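Local coordinates for protein arginase (Glaciozyma antarctica, PDB 5YNL) that probably hydrolyses L-arginine to L-ornithine and urea, as a cold-adapted member of the arginase family, at residues V61-S66 with S128-D133; D136-H141 with T148-G153; M159-G164 with D328-N333; A181-P186 with F201-D206. One frame throughout, in Å; residues are numbered along the deposited sequence.

Contact 1. Residues V61-S66 with S128-D133; sequences VGCPFS and SRVTKD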
loop_
_atom_site.group_PDB
_atom_site.type_symbol
_atom_site.label_atom_id
_atom_site.label_comp_id
_atom_site.label_asym_id
_atom_site.label_seq_id
_atom_site.Cartn_x
_atom_site.Cartn_y
_atom_site.Cartn_z
ATOM N N VAL A 61 5.975 5.822 -9.222
ATOM C CA VAL A 61 7.188 5.009 -9.157
ATOM C C VAL A 61 6.873 3.532 -9.393
ATOM O O VAL A 61 6.107 2.910 -8.648
ATOM C CB VAL A 61 8.085 5.278 -7.876
ATOM C CG1 VAL A 61 7.724 6.607 -7.181
ATOM C CG2 VAL A 61 8.052 4.129 -6.893
ATOM N N GLY A 62 7.428 2.989 -10.475
ATOM C CA GLY A 62 7.239 1.586 -10.778
ATOM C C GLY A 62 8.456 0.793 -10.360
ATOM O O GLY A 62 9.588 1.247 -10.542
ATOM N N CYS A 63 8.227 -0.381 -9.784
ATOM C CA CYS A 63 9.307 -1.308 -9.474
ATOM C C CYS A 63 8.905 -2.755 -9.766
ATOM O O CYS A 63 8.133 -3.359 -9.015
ATOM C CB CYS A 63 9.750 -1.165 -8.022
ATOM S SG CYS A 63 10.734 -2.578 -7.439
ATOM N N PRO A 64 9.446 -3.316 -10.855
ATOM C CA PRO A 64 9.084 -4.640 -11.376
ATOM C C PRO A 64 9.625 -5.818 -10.559
ATOM O O PRO A 64 9.647 -6.931 -11.088
ATOM C CB PRO A 64 9.744 -4.670 -12.764
ATOM C CG PRO A 64 10.223 -3.276 -13.034
ATOM C CD PRO A 64 10.448 -2.648 -11.697
ATOM N N PHE A 65 10.037 -5.589 -9.313
ATOM C CA PHE A 65 10.676 -6.630 -8.495
ATOM C C PHE A 65 9.728 -7.746 -8.021
ATOM O O PHE A 65 8.579 -7.488 -7.662
ATOM C CB PHE A 65 11.362 -5.984 -7.286
ATOM C CG PHE A 65 12.338 -6.887 -6.568
ATOM C CD1 PHE A 65 13.493 -7.331 -7.204
ATOM C CD2 PHE A 65 12.120 -7.249 -5.241
ATOM C CE1 PHE A 65 14.398 -8.148 -6.539
ATOM C CE2 PHE A 65 13.027 -8.064 -4.566
ATOM C CZ PHE A 65 14.164 -8.512 -5.216
ATOM N N SER A 66 10.237 -8.978 -8.013
ATOM C CA SER A 66 9.491 -10.151 -7.550
ATOM C C SER A 66 10.425 -11.336 -7.292
ATOM O O SER A 66 10.803 -11.615 -6.156
ATOM C CB SER A 66 8.423 -10.548 -8.575
ATOM N N SER A 128 17.390 -5.488 -0.034
ATOM C CA SER A 128 17.616 -4.208 0.628
ATOM C C SER A 128 17.857 -3.097 -0.379
ATOM O O SER A 128 17.300 -2.009 -0.252
ATOM C CB SER A 128 18.793 -4.288 1.600
ATOM O OG SER A 128 18.980 -3.039 2.252
ATOM N N ARG A 129 18.689 -3.375 -1.380
ATOM C CA ARG A 129 19.034 -2.384 -2.399
ATOM C C ARG A 129 17.787 -1.795 -3.070
ATOM O O ARG A 129 17.568 -0.582 -3.033
ATOM C CB ARG A 129 19.995 -2.981 -3.438
ATOM N N VAL A 130 16.959 -2.657 -3.652
ATOM C CA VAL A 130 15.747 -2.222 -4.350
ATOM C C VAL A 130 14.752 -1.461 -3.453
ATOM O O VAL A 130 14.189 -0.438 -3.864
ATOM C CB VAL A 130 15.042 -3.415 -5.055
ATOM C CG1 VAL A 130 14.669 -4.496 -4.052
ATOM C CG2 VAL A 130 13.817 -2.949 -5.810
ATOM N N THR A 131 14.544 -1.949 -2.230
ATOM C CA THR A 131 13.598 -1.309 -1.314
ATOM C C THR A 131 14.101 0.070 -0.889
ATOM O O THR A 131 13.301 0.978 -0.657
ATOM C CB THR A 131 13.277 -2.185 -0.077
ATOM O OG1 THR A 131 14.488 -2.604 0.555
ATOM C CG2 THR A 131 12.482 -3.409 -0.481
ATOM N N LYS A 132 15.422 0.226 -0.797
ATOM C CA LYS A 132 16.012 1.520 -0.459
ATOM C C LYS A 132 15.805 2.457 -1.642
ATOM O O LYS A 132 15.429 3.617 -1.469
ATOM C CB LYS A 132 17.506 1.385 -0.117
ATOM C CG LYS A 132 18.194 2.663 0.387
ATOM C CD LYS A 132 19.724 2.480 0.374
ATOM C CE LYS A 132 20.491 3.567 1.135
ATOM N NZ LYS A 132 21.928 3.181 1.327
ATOM N N ASP A 133 16.042 1.937 -2.843
ATOM C CA ASP A 133 15.781 2.667 -4.081
ATOM C C ASP A 133 14.345 3.208 -4.080
ATOM O O ASP A 133 14.115 4.404 -4.294
ATOM C CB ASP A 133 16.064 1.747 -5.288
ATOM C CG ASP A 133 15.269 2.119 -6.529
ATOM O OD1 ASP A 133 14.098 1.681 -6.649
ATOM O OD2 ASP A 133 15.823 2.825 -7.399
#
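Val130 meets the end of strand 57-63 with its two methyl groups, each given a different partner. CG1 stands over the face of the Phe65 ring, 4.0 Å from its centroid and only 12° off the ring normal, which makes a nearly vertical CH-pi contact. CG2 takes the inner place: it lies 3.5 Å from Cys63 SG, and Phe65 CB is a more distant neighbour at 4.2 Å. The forked valine thus sits across the bend where the strand gives way to loop. That bend receives a weak bond of its own, from Phe65 N to Cys63 SG at 3.6 Å, while the ring swings out with CG opposite the backbone N (chi1 -165°), far enough to present a face to the helix. The tight side is the buried thiol against CG2; from there the contact loosens outward, because Phe65 and Val130 are partly exposed and the ring touches the segment 128-133 through one methyl alone. Cutting Val130 back to an alanine is likely to leave the Phe65 ring without the methyl over its face and open a gap beside the Cys63 sulfur. One turn further along the helix, Val134 also packs on Cys63. Here an amphipathic helix lays its apolar side on the carboxyl end of a parallel strand, as in the three-layer alpha/beta fold of arginases.

Contact 2. Residues D136-H141 with T148-G153; sequences DRVYAH and TVTLGG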
loop_
_atom_site.group_PDB
_atom_site.type_symbol
_atom_site.label_atom_id
_atom_site.label_comp_id
_atom_site.label_asym_id
_atom_site.label_seq_id
_atom_site.Cartn_x
_atom_site.Cartn_y
_atom_site.Cartn_z
ATOM N N ASP A 136 13.616 5.921 -1.381
ATOM C CA ASP A 136 14.151 7.218 -1.755
ATOM C C ASP A 136 13.246 7.916 -2.772
ATOM O O ASP A 136 12.894 9.090 -2.596
ATOM C CB ASP A 136 15.578 7.079 -2.309
ATOM C CG ASP A 136 16.575 6.595 -1.263
ATOM O OD1 ASP A 136 16.480 7.029 -0.092
ATOM O OD2 ASP A 136 17.454 5.781 -1.620
ATOM N N ARG A 137 12.861 7.197 -3.827
ATOM C CA ARG A 137 12.075 7.790 -4.914
ATOM C C ARG A 137 10.709 8.221 -4.399
ATOM O O ARG A 137 10.179 9.268 -4.787
ATOM C CB ARG A 137 11.922 6.807 -6.081
ATOM C CG ARG A 137 13.241 6.327 -6.669
ATOM C CD ARG A 137 13.091 4.959 -7.341
ATOM N NE ARG A 137 12.241 4.987 -8.531
ATOM C CZ ARG A 137 11.833 3.901 -9.188
ATOM N NH1 ARG A 137 11.056 4.016 -10.263
ATOM N NH2 ARG A 137 12.196 2.697 -8.768
ATOM N N VAL A 138 10.156 7.406 -3.506
ATOM C CA VAL A 138 8.876 7.688 -2.879
ATOM C C VAL A 138 8.967 8.957 -2.034
ATOM O O VAL A 138 8.088 9.818 -2.107
ATOM C CB VAL A 138 8.400 6.483 -2.047
ATOM C CG1 VAL A 138 7.285 6.880 -1.108
ATOM C CG2 VAL A 138 7.966 5.350 -2.975
ATOM N N TYR A 139 10.046 9.095 -1.264
ATOM C CA TYR A 139 10.223 10.306 -0.460
ATOM C C TYR A 139 10.351 11.546 -1.339
ATOM O O TYR A 139 9.754 12.584 -1.035
ATOM C CB TYR A 139 11.424 10.228 0.492
ATOM C CG TYR A 139 11.581 11.520 1.252
ATOM C CD1 TYR A 139 10.709 11.852 2.281
ATOM C CD2 TYR A 139 12.572 12.429 0.918
ATOM C CE1 TYR A 139 10.834 13.048 2.972
ATOM C CE2 TYR A 139 12.706 13.630 1.601
ATOM C CZ TYR A 139 11.835 13.932 2.624
ATOM O OH TYR A 139 11.967 15.118 3.298
ATOM N N ALA A 140 11.129 11.424 -2.417
ATOM C CA ALA A 140 11.306 12.504 -3.388
ATOM C C ALA A 140 9.955 13.072 -3.802
ATOM O O ALA A 140 9.704 14.264 -3.676
ATOM C CB ALA A 140 12.060 11.997 -4.607
ATOM N N HIS A 141 9.083 12.202 -4.292
ATOM C CA HIS A 141 7.702 12.579 -4.570
ATOM C C HIS A 141 6.966 13.041 -3.303
ATOM O O HIS A 141 6.310 14.080 -3.317
ATOM C CB HIS A 141 6.964 11.426 -5.258
ATOM C CG HIS A 141 7.515 11.085 -6.608
ATOM N ND1 HIS A 141 7.089 11.705 -7.760
ATOM C CD2 HIS A 141 8.472 10.203 -6.983
ATOM C CE1 HIS A 141 7.750 11.208 -8.796
ATOM N NE2 HIS A 141 8.593 10.298 -8.350
ATOM N N THR A 148 2.125 9.824 -4.044
ATOM C CA THR A 148 3.012 8.856 -4.703
ATOM C C THR A 148 2.286 7.539 -4.985
ATOM O O THR A 148 1.902 6.804 -4.056
ATOM C CB THR A 148 4.245 8.562 -3.858
ATOM O OG1 THR A 148 4.776 9.801 -3.364
ATOM C CG2 THR A 148 5.292 7.812 -4.675
ATOM N N VAL A 149 2.092 7.248 -6.264
ATOM C CA VAL A 149 1.488 5.990 -6.680
ATOM C C VAL A 149 2.615 4.996 -6.945
ATOM O O VAL A 149 3.336 5.131 -7.939
ATOM C CB VAL A 149 0.613 6.164 -7.957
ATOM C CG1 VAL A 149 -0.030 4.841 -8.365
ATOM C CG2 VAL A 149 -0.468 7.238 -7.736
ATOM N N THR A 150 2.794 4.013 -6.059
ATOM C CA THR A 150 3.803 2.989 -6.323
ATOM C C THR A 150 3.171 1.788 -7.002
ATOM O O THR A 150 2.251 1.134 -6.453
ATOM C CB THR A 150 4.586 2.532 -5.089
ATOM O OG1 THR A 150 5.011 3.671 -4.335
ATOM C CG2 THR A 150 5.814 1.750 -5.526
ATOM N N LEU A 151 3.661 1.525 -8.215
ATOM C CA LEU A 151 3.189 0.418 -9.021
ATOM C C LEU A 151 4.175 -0.699 -8.810
ATOM O O LEU A 151 5.332 -0.623 -9.246
ATOM C CB LEU A 151 3.125 0.803 -10.498
ATOM C CG LEU A 151 2.113 1.908 -10.777
ATOM C CD1 LEU A 151 1.972 2.167 -12.282
ATOM C CD2 LEU A 151 0.758 1.568 -10.129
ATOM N N GLY A 152 3.728 -1.748 -8.137
ATOM C CA GLY A 152 4.676 -2.768 -7.784
ATOM C C GLY A 152 4.540 -4.142 -8.398
ATOM O O GLY A 152 3.520 -4.543 -9.008
ATOM N N GLY A 153 5.647 -4.852 -8.253
ATOM C CA GLY A 153 5.605 -6.277 -8.138
ATOM C C GLY A 153 5.308 -6.530 -6.670
ATOM O O GLY A 153 4.218 -6.238 -6.168
#
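Thr148 lies under the helix between Val138 and His141, and the helix and strand meet by van der Waals packing. Its CG2 methyl packs 4.0 Å from Val138 CG2, the two side chains slanting across each other. The same valine branch continues along the strand to Thr150 OG1 at 3.7 Å, meeting that residue at about a right angle. Closer contacts involve the Thr148 hydroxyl: with OG1 opposite the carbonyl carbon (chi1 -45°), it comes 3.3 Å from His141 CB, touching the root of the histidine and not its ring. Two polar groups bond outside the segments: His141 ND1 with Gln146 and Thr150 OG1 with Thr161 of the next helix. No hydrogen bond joins the two segments. Replacing Thr148 with a glycine would probably open a gap beneath Val138 and take from the His141 CB its nearest neighbour on the strand. The short axes run 8.7 Å apart at 155°, the nearly antiparallel course of a helix that turns back into its strand. It is the second half of a beta-alpha-beta crossover, in which helix 124-142 carries the chain from strand 96-99 past strand 57-63 to strand 147-152.

Contact 3. Residues M159-G164 with D328-N333; sequences MGTVSG and DIMEIN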
loop_
_atom_site.group_PDB
_atom_site.type_symbol
_atom_site.label_atom_id
_atom_site.label_comp_id
_atom_site.label_asym_id
_atom_site.label_seq_id
_atom_site.Cartn_x
_atom_site.Cartn_y
_atom_site.Cartn_z
ATOM N N MET A 159 8.250 -2.025 2.250
ATOM C CA MET A 159 9.325 -1.579 3.103
ATOM C C MET A 159 9.784 -0.203 2.639
ATOM O O MET A 159 9.962 0.712 3.448
ATOM C CB MET A 159 10.485 -2.576 3.059
ATOM C CG MET A 159 10.422 -3.622 4.163
ATOM S SD MET A 159 11.904 -4.648 4.296
ATOM C CE MET A 159 11.757 -5.613 2.781
ATOM N N GLY A 160 9.950 -0.046 1.330
ATOM C CA GLY A 160 10.407 1.221 0.791
ATOM C C GLY A 160 9.324 2.282 0.778
ATOM O O GLY A 160 9.511 3.391 1.303
ATOM N N THR A 161 8.192 1.931 0.175
ATOM C CA THR A 161 7.063 2.839 0.019
ATOM C C THR A 161 6.613 3.449 1.363
ATOM O O THR A 161 6.331 4.655 1.454
ATOM C CB THR A 161 5.891 2.100 -0.696
ATOM O OG1 THR A 161 4.986 3.033 -1.295
ATOM C CG2 THR A 161 5.142 1.278 0.264
ATOM N N VAL A 162 6.576 2.627 2.411
ATOM C CA VAL A 162 6.115 3.079 3.717
ATOM C C VAL A 162 7.221 3.905 4.409
ATOM O O VAL A 162 6.939 4.864 5.130
ATOM C CB VAL A 162 5.662 1.872 4.590
ATOM C CG1 VAL A 162 5.474 2.265 6.053
ATOM C CG2 VAL A 162 4.394 1.252 4.046
ATOM N N SER A 163 8.482 3.551 4.169
ATOM C CA SER A 163 9.578 4.321 4.746
ATOM C C SER A 163 9.569 5.758 4.230
ATOM O O SER A 163 9.575 6.701 5.013
ATOM C CB SER A 163 10.921 3.662 4.446
ATOM O OG SER A 163 10.943 2.336 4.939
ATOM N N GLY A 164 9.539 5.918 2.907
ATOM C CA GLY A 164 9.513 7.234 2.291
ATOM C C GLY A 164 8.326 8.053 2.756
ATOM O O GLY A 164 8.482 9.198 3.174
ATOM N N ASP A 328 -0.009 2.298 -2.897
ATOM C CA ASP A 328 0.701 1.219 -3.568
ATOM C C ASP A 328 -0.315 0.327 -4.286
ATOM O O ASP A 328 -1.362 -0.023 -3.711
ATOM C CB ASP A 328 1.439 0.322 -2.580
ATOM C CG ASP A 328 2.274 1.078 -1.580
ATOM O OD1 ASP A 328 2.674 2.241 -1.828
ATOM O OD2 ASP A 328 2.544 0.459 -0.531
ATOM N N ILE A 329 -0.000 -0.063 -5.514
ATOM C CA ILE A 329 -0.788 -1.068 -6.205
ATOM C C ILE A 329 0.198 -2.198 -6.502
ATOM O O ILE A 329 1.011 -2.089 -7.443
ATOM C CB ILE A 329 -1.349 -0.536 -7.537
ATOM C CG1 ILE A 329 -2.136 0.760 -7.333
ATOM C CG2 ILE A 329 -2.168 -1.628 -8.259
ATOM C CD1 ILE A 329 -3.558 0.582 -6.810
ATOM N N MET A 330 0.156 -3.269 -5.714
ATOM C CA MET A 330 1.223 -4.258 -5.763
ATOM C C MET A 330 0.800 -5.568 -6.444
ATOM O O MET A 330 -0.396 -5.844 -6.601
ATOM C CB MET A 330 1.707 -4.534 -4.335
ATOM C CG MET A 330 2.196 -3.302 -3.566
ATOM S SD MET A 330 3.781 -2.599 -4.101
ATOM C CE MET A 330 4.267 -1.721 -2.614
ATOM N N GLU A 331 1.783 -6.370 -6.836
ATOM C CA GLU A 331 1.537 -7.695 -7.407
ATOM C C GLU A 331 0.521 -7.718 -8.552
ATOM O O GLU A 331 -0.324 -8.606 -8.636
ATOM C CB GLU A 331 1.187 -8.711 -6.314
ATOM C CG GLU A 331 2.354 -8.987 -5.367
ATOM C CD GLU A 331 2.122 -10.173 -4.433
ATOM O OE1 GLU A 331 1.547 -11.205 -4.878
ATOM O OE2 GLU A 331 2.538 -10.070 -3.252
ATOM N N ILE A 332 0.650 -6.739 -9.443
ATOM C CA ILE A 332 -0.268 -6.541 -10.558
ATOM C C ILE A 332 -0.306 -7.743 -11.515
ATOM O O ILE A 332 -1.386 -8.218 -11.862
ATOM C CB ILE A 332 0.069 -5.234 -11.312
ATOM C CG1 ILE A 332 -0.270 -4.019 -10.441
ATOM C CG2 ILE A 332 -0.659 -5.166 -12.647
ATOM C CD1 ILE A 332 0.578 -2.801 -10.729
ATOM N N ASN A 333 0.865 -8.226 -11.927
ATOM C CA ASN A 333 1.005 -9.438 -12.756
ATOM C C ASN A 333 0.146 -9.537 -14.022
ATOM O O ASN A 333 -1.008 -9.946 -13.958
ATOM C CB ASN A 333 0.878 -10.709 -11.904
ATOM C CG ASN A 333 2.227 -11.245 -11.468
ATOM O OD1 ASN A 333 3.176 -11.279 -12.257
ATOM N ND2 ASN A 333 2.325 -11.651 -10.205
#
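Thr161 and Asp328 reach for each other from opposite directions, and their side chains meet in a hydrogen bond, Thr161 OG1 donating to Asp328 OD1; the modelled length of 2.5 Å between these two oxygens is doubtful. The bond depends on how both residues are rotated. On the helix, Thr161 places OG1 opposite its backbone N (chi1 -159°), which aims the hydroxyl at the strand and leaves CG2 between N and the carbonyl carbon. On the strand, Asp328 holds CG opposite its own carbonyl carbon (chi1 -49°), lifting the carboxylate off the sheet toward the helix. The hydroxyl meets OD1 on the syn side, 33° out of the carboxylate plane, so the approach is tilted. Both residues are buried, and the bond gives the buried carboxylate a donor, which probably helps it to carry its charge; Thr150 helps to fix the rotation of Thr161. This is a helix-to-sheet interface of the arginase alpha/beta fold: helix 158-168 lies on a parallel sheet in which strand 324-330 runs next to strand 147-152, the strand that leads into this helix. His282, on strand 281-286 at the other flank of strand 324-330, packs against both Thr161 and Asp328. Farther toward the carboxyl end of the strand the contact becomes purely apolar. Met330 bends twice near its root and then extends its last bond, bringing the terminal methyl back under the helix, where CE lies 4.2 Å from Thr161 CG2.

Contact 4. Residues A181-P186 with F201-D206; sequences ADINTP and FLLGLD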
loop_
_atom_site.group_PDB
_atom_site.type_symbol
_atom_site.label_atom_id
_atom_site.label_comp_id
_atom_site.label_asym_id
_atom_site.label_seq_id
_atom_site.Cartn_x
_atom_site.Cartn_y
_atom_site.Cartn_z
ATOM N N ALA A 181 -0.519 -11.271 5.917
ATOM C CA ALA A 181 -0.087 -10.279 6.902
ATOM C C ALA A 181 1.353 -9.806 6.672
ATOM O O ALA A 181 1.714 -8.717 7.113
ATOM C CB ALA A 181 -0.273 -10.803 8.336
ATOM N N ASP A 182 2.163 -10.620 5.991
ATOM C CA ASP A 182 3.569 -10.281 5.721
ATOM C C ASP A 182 4.318 -9.724 6.960
ATOM O O ASP A 182 5.099 -8.768 6.857
ATOM C CB ASP A 182 3.671 -9.289 4.544
ATOM C CG ASP A 182 3.204 -9.880 3.219
ATOM O OD1 ASP A 182 3.164 -11.116 3.082
ATOM O OD2 ASP A 182 2.897 -9.096 2.295
ATOM N N ILE A 183 4.079 -10.313 8.128
ATOM C CA ILE A 183 4.617 -9.735 9.356
ATOM C C ILE A 183 5.706 -10.576 10.022
ATOM O O ILE A 183 6.160 -10.253 11.120
ATOM C CB ILE A 183 3.484 -9.379 10.363
ATOM C CG1 ILE A 183 3.888 -8.196 11.250
ATOM C CG2 ILE A 183 3.081 -10.583 11.196
ATOM C CD1 ILE A 183 2.722 -7.579 11.963
ATOM N N ASN A 184 6.148 -11.632 9.349
ATOM C CA ASN A 184 7.188 -12.494 9.909
ATOM C C ASN A 184 8.506 -11.796 10.204
ATOM O O ASN A 184 9.004 -11.020 9.390
ATOM C CB ASN A 184 7.462 -13.694 9.002
ATOM C CG ASN A 184 6.911 -14.976 9.568
ATOM O OD1 ASN A 184 6.430 -15.007 10.700
ATOM N ND2 ASN A 184 6.993 -16.047 8.796
ATOM N N THR A 185 9.065 -12.079 11.377
ATOM C CA THR A 185 10.452 -11.727 11.661
ATOM C C THR A 185 11.321 -12.735 10.914
ATOM O O THR A 185 10.852 -13.825 10.573
ATOM C CB THR A 185 10.744 -11.798 13.175
ATOM O OG1 THR A 185 12.150 -11.642 13.416
ATOM C CG2 THR A 185 10.291 -13.133 13.749
ATOM N N PRO A 186 12.584 -12.381 10.635
ATOM C CA PRO A 186 13.514 -13.387 10.099
ATOM C C PRO A 186 13.745 -14.543 11.078
ATOM O O PRO A 186 14.438 -15.509 10.745
ATOM C CB PRO A 186 14.806 -12.594 9.904
ATOM C CG PRO A 186 14.346 -11.198 9.663
ATOM C CD PRO A 186 13.127 -11.016 10.534
ATOM N N PHE A 201 9.923 -5.239 9.853
ATOM C CA PHE A 201 11.013 -4.257 9.851
ATOM C C PHE A 201 10.442 -2.869 10.158
ATOM O O PHE A 201 11.023 -2.101 10.915
ATOM C CB PHE A 201 11.731 -4.238 8.493
ATOM C CG PHE A 201 12.593 -5.454 8.222
ATOM C CD1 PHE A 201 12.027 -6.671 7.842
ATOM C CD2 PHE A 201 13.980 -5.365 8.304
ATOM C CE1 PHE A 201 12.827 -7.786 7.582
ATOM C CE2 PHE A 201 14.789 -6.479 8.048
ATOM C CZ PHE A 201 14.207 -7.689 7.687
ATOM N N LEU A 202 9.300 -2.543 9.547
ATOM C CA LEU A 202 8.675 -1.236 9.778
ATOM C C LEU A 202 8.237 -1.064 11.232
ATOM O O LEU A 202 8.262 0.049 11.768
ATOM C CB LEU A 202 7.496 -1.036 8.840
ATOM C CG LEU A 202 7.877 -1.160 7.364
ATOM C CD1 LEU A 202 6.624 -1.329 6.505
ATOM C CD2 LEU A 202 8.722 0.025 6.892
ATOM N N LEU A 203 7.839 -2.168 11.863
ATOM C CA LEU A 203 7.426 -2.130 13.260
ATOM C C LEU A 203 8.669 -2.116 14.141
ATOM O O LEU A 203 8.627 -1.679 15.291
ATOM C CB LEU A 203 6.518 -3.311 13.597
ATOM C CG LEU A 203 5.156 -3.277 12.891
ATOM C CD1 LEU A 203 4.551 -4.665 12.850
ATOM C CD2 LEU A 203 4.194 -2.301 13.601
ATOM N N GLY A 204 9.781 -2.573 13.576
ATOM C CA GLY A 204 11.044 -2.562 14.278
ATOM C C GLY A 204 11.179 -3.689 15.277
ATOM O O GLY A 204 10.946 -3.505 16.471
ATOM N N LEU A 205 11.551 -4.862 14.786
ATOM C CA LEU A 205 11.964 -5.947 15.663
ATOM C C LEU A 205 13.008 -6.787 14.944
ATOM O O LEU A 205 13.329 -7.897 15.389
ATOM C CB LEU A 205 10.769 -6.787 16.159
ATOM C CG LEU A 205 9.587 -7.254 15.295
ATOM C CD1 LEU A 205 8.643 -6.121 14.918
ATOM C CD2 LEU A 205 10.049 -8.004 14.062
ATOM N N ASP A 206 13.523 -6.222 13.841
ATOM C CA ASP A 206 14.503 -6.868 12.943
ATOM C C ASP A 206 15.473 -7.818 13.643
ATOM O O ASP A 206 16.257 -7.404 14.499
ATOM C CB ASP A 206 15.297 -5.831 12.124
ATOM C CG ASP A 206 14.944 -4.392 12.474
ATOM O OD1 ASP A 206 13.732 -4.078 12.605
ATOM O OD2 ASP A 206 15.891 -3.579 12.607
#
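Thr185 OG1 accepts a hydrogen bond from the backbone N of His187, an ST turn in the loop after strand 173-177, while the CB of the same threonine rests 4.0 Å from Leu205 CD2. Its partner segment is the end of helix 198-202, closed by a Schellman motif. There Leu205 N reaches back to Ser200 O, and Gly204 takes the positive phi (79°) that favours glycine. A weak bond of 3.0 Å runs from Gly204 N to Phe201 O. The turn brings Leu203 and Leu205 round to the loop. Ile183 is extended, CG1 roughly anti to the backbone N (chi1 -151°), so that CD1 arrives 3.6 Å from Leu203 CD1 and the two side chains cross at about a right angle. Beyond this pair, Ile183 also packs on Ile243 and Leu244 of helix 241-246. Asn184 O, bonded to Ser200 OG, adds a polar tie to the helix. Ala181 and Asp182 are the last two residues of the Asp-Ala-His-Ala-Asp sequence, which supplies manganese ligands in related arginases, and the packing ties the loop that follows to the helix end. On the solvent side Pro186 crosses Phe201 obliquely, its CG 4.0 Å from Phe201 CZ.

In the fold
From the N terminus, contact 1 joins the first strand to helix 124-142, closing a long loop that takes in strand 96-99. Contact 2 follows at once, a short return of the same helix onto strand 147-152, the neighbour of strand 57-63. Contact 3 then opens on the next helix and closes only at strand 324-330, far along the chain but beside strand 147-152 in the sheet. Contacts 1, 2 and 3 are in series and none cross; contact 4 lies wholly within the span of contact 3, joined to it where Leu202 and Phe201 pack on helix 158-168. Together the first three bind two helices to three adjacent strands, and contact 4 ties in an outlying loop.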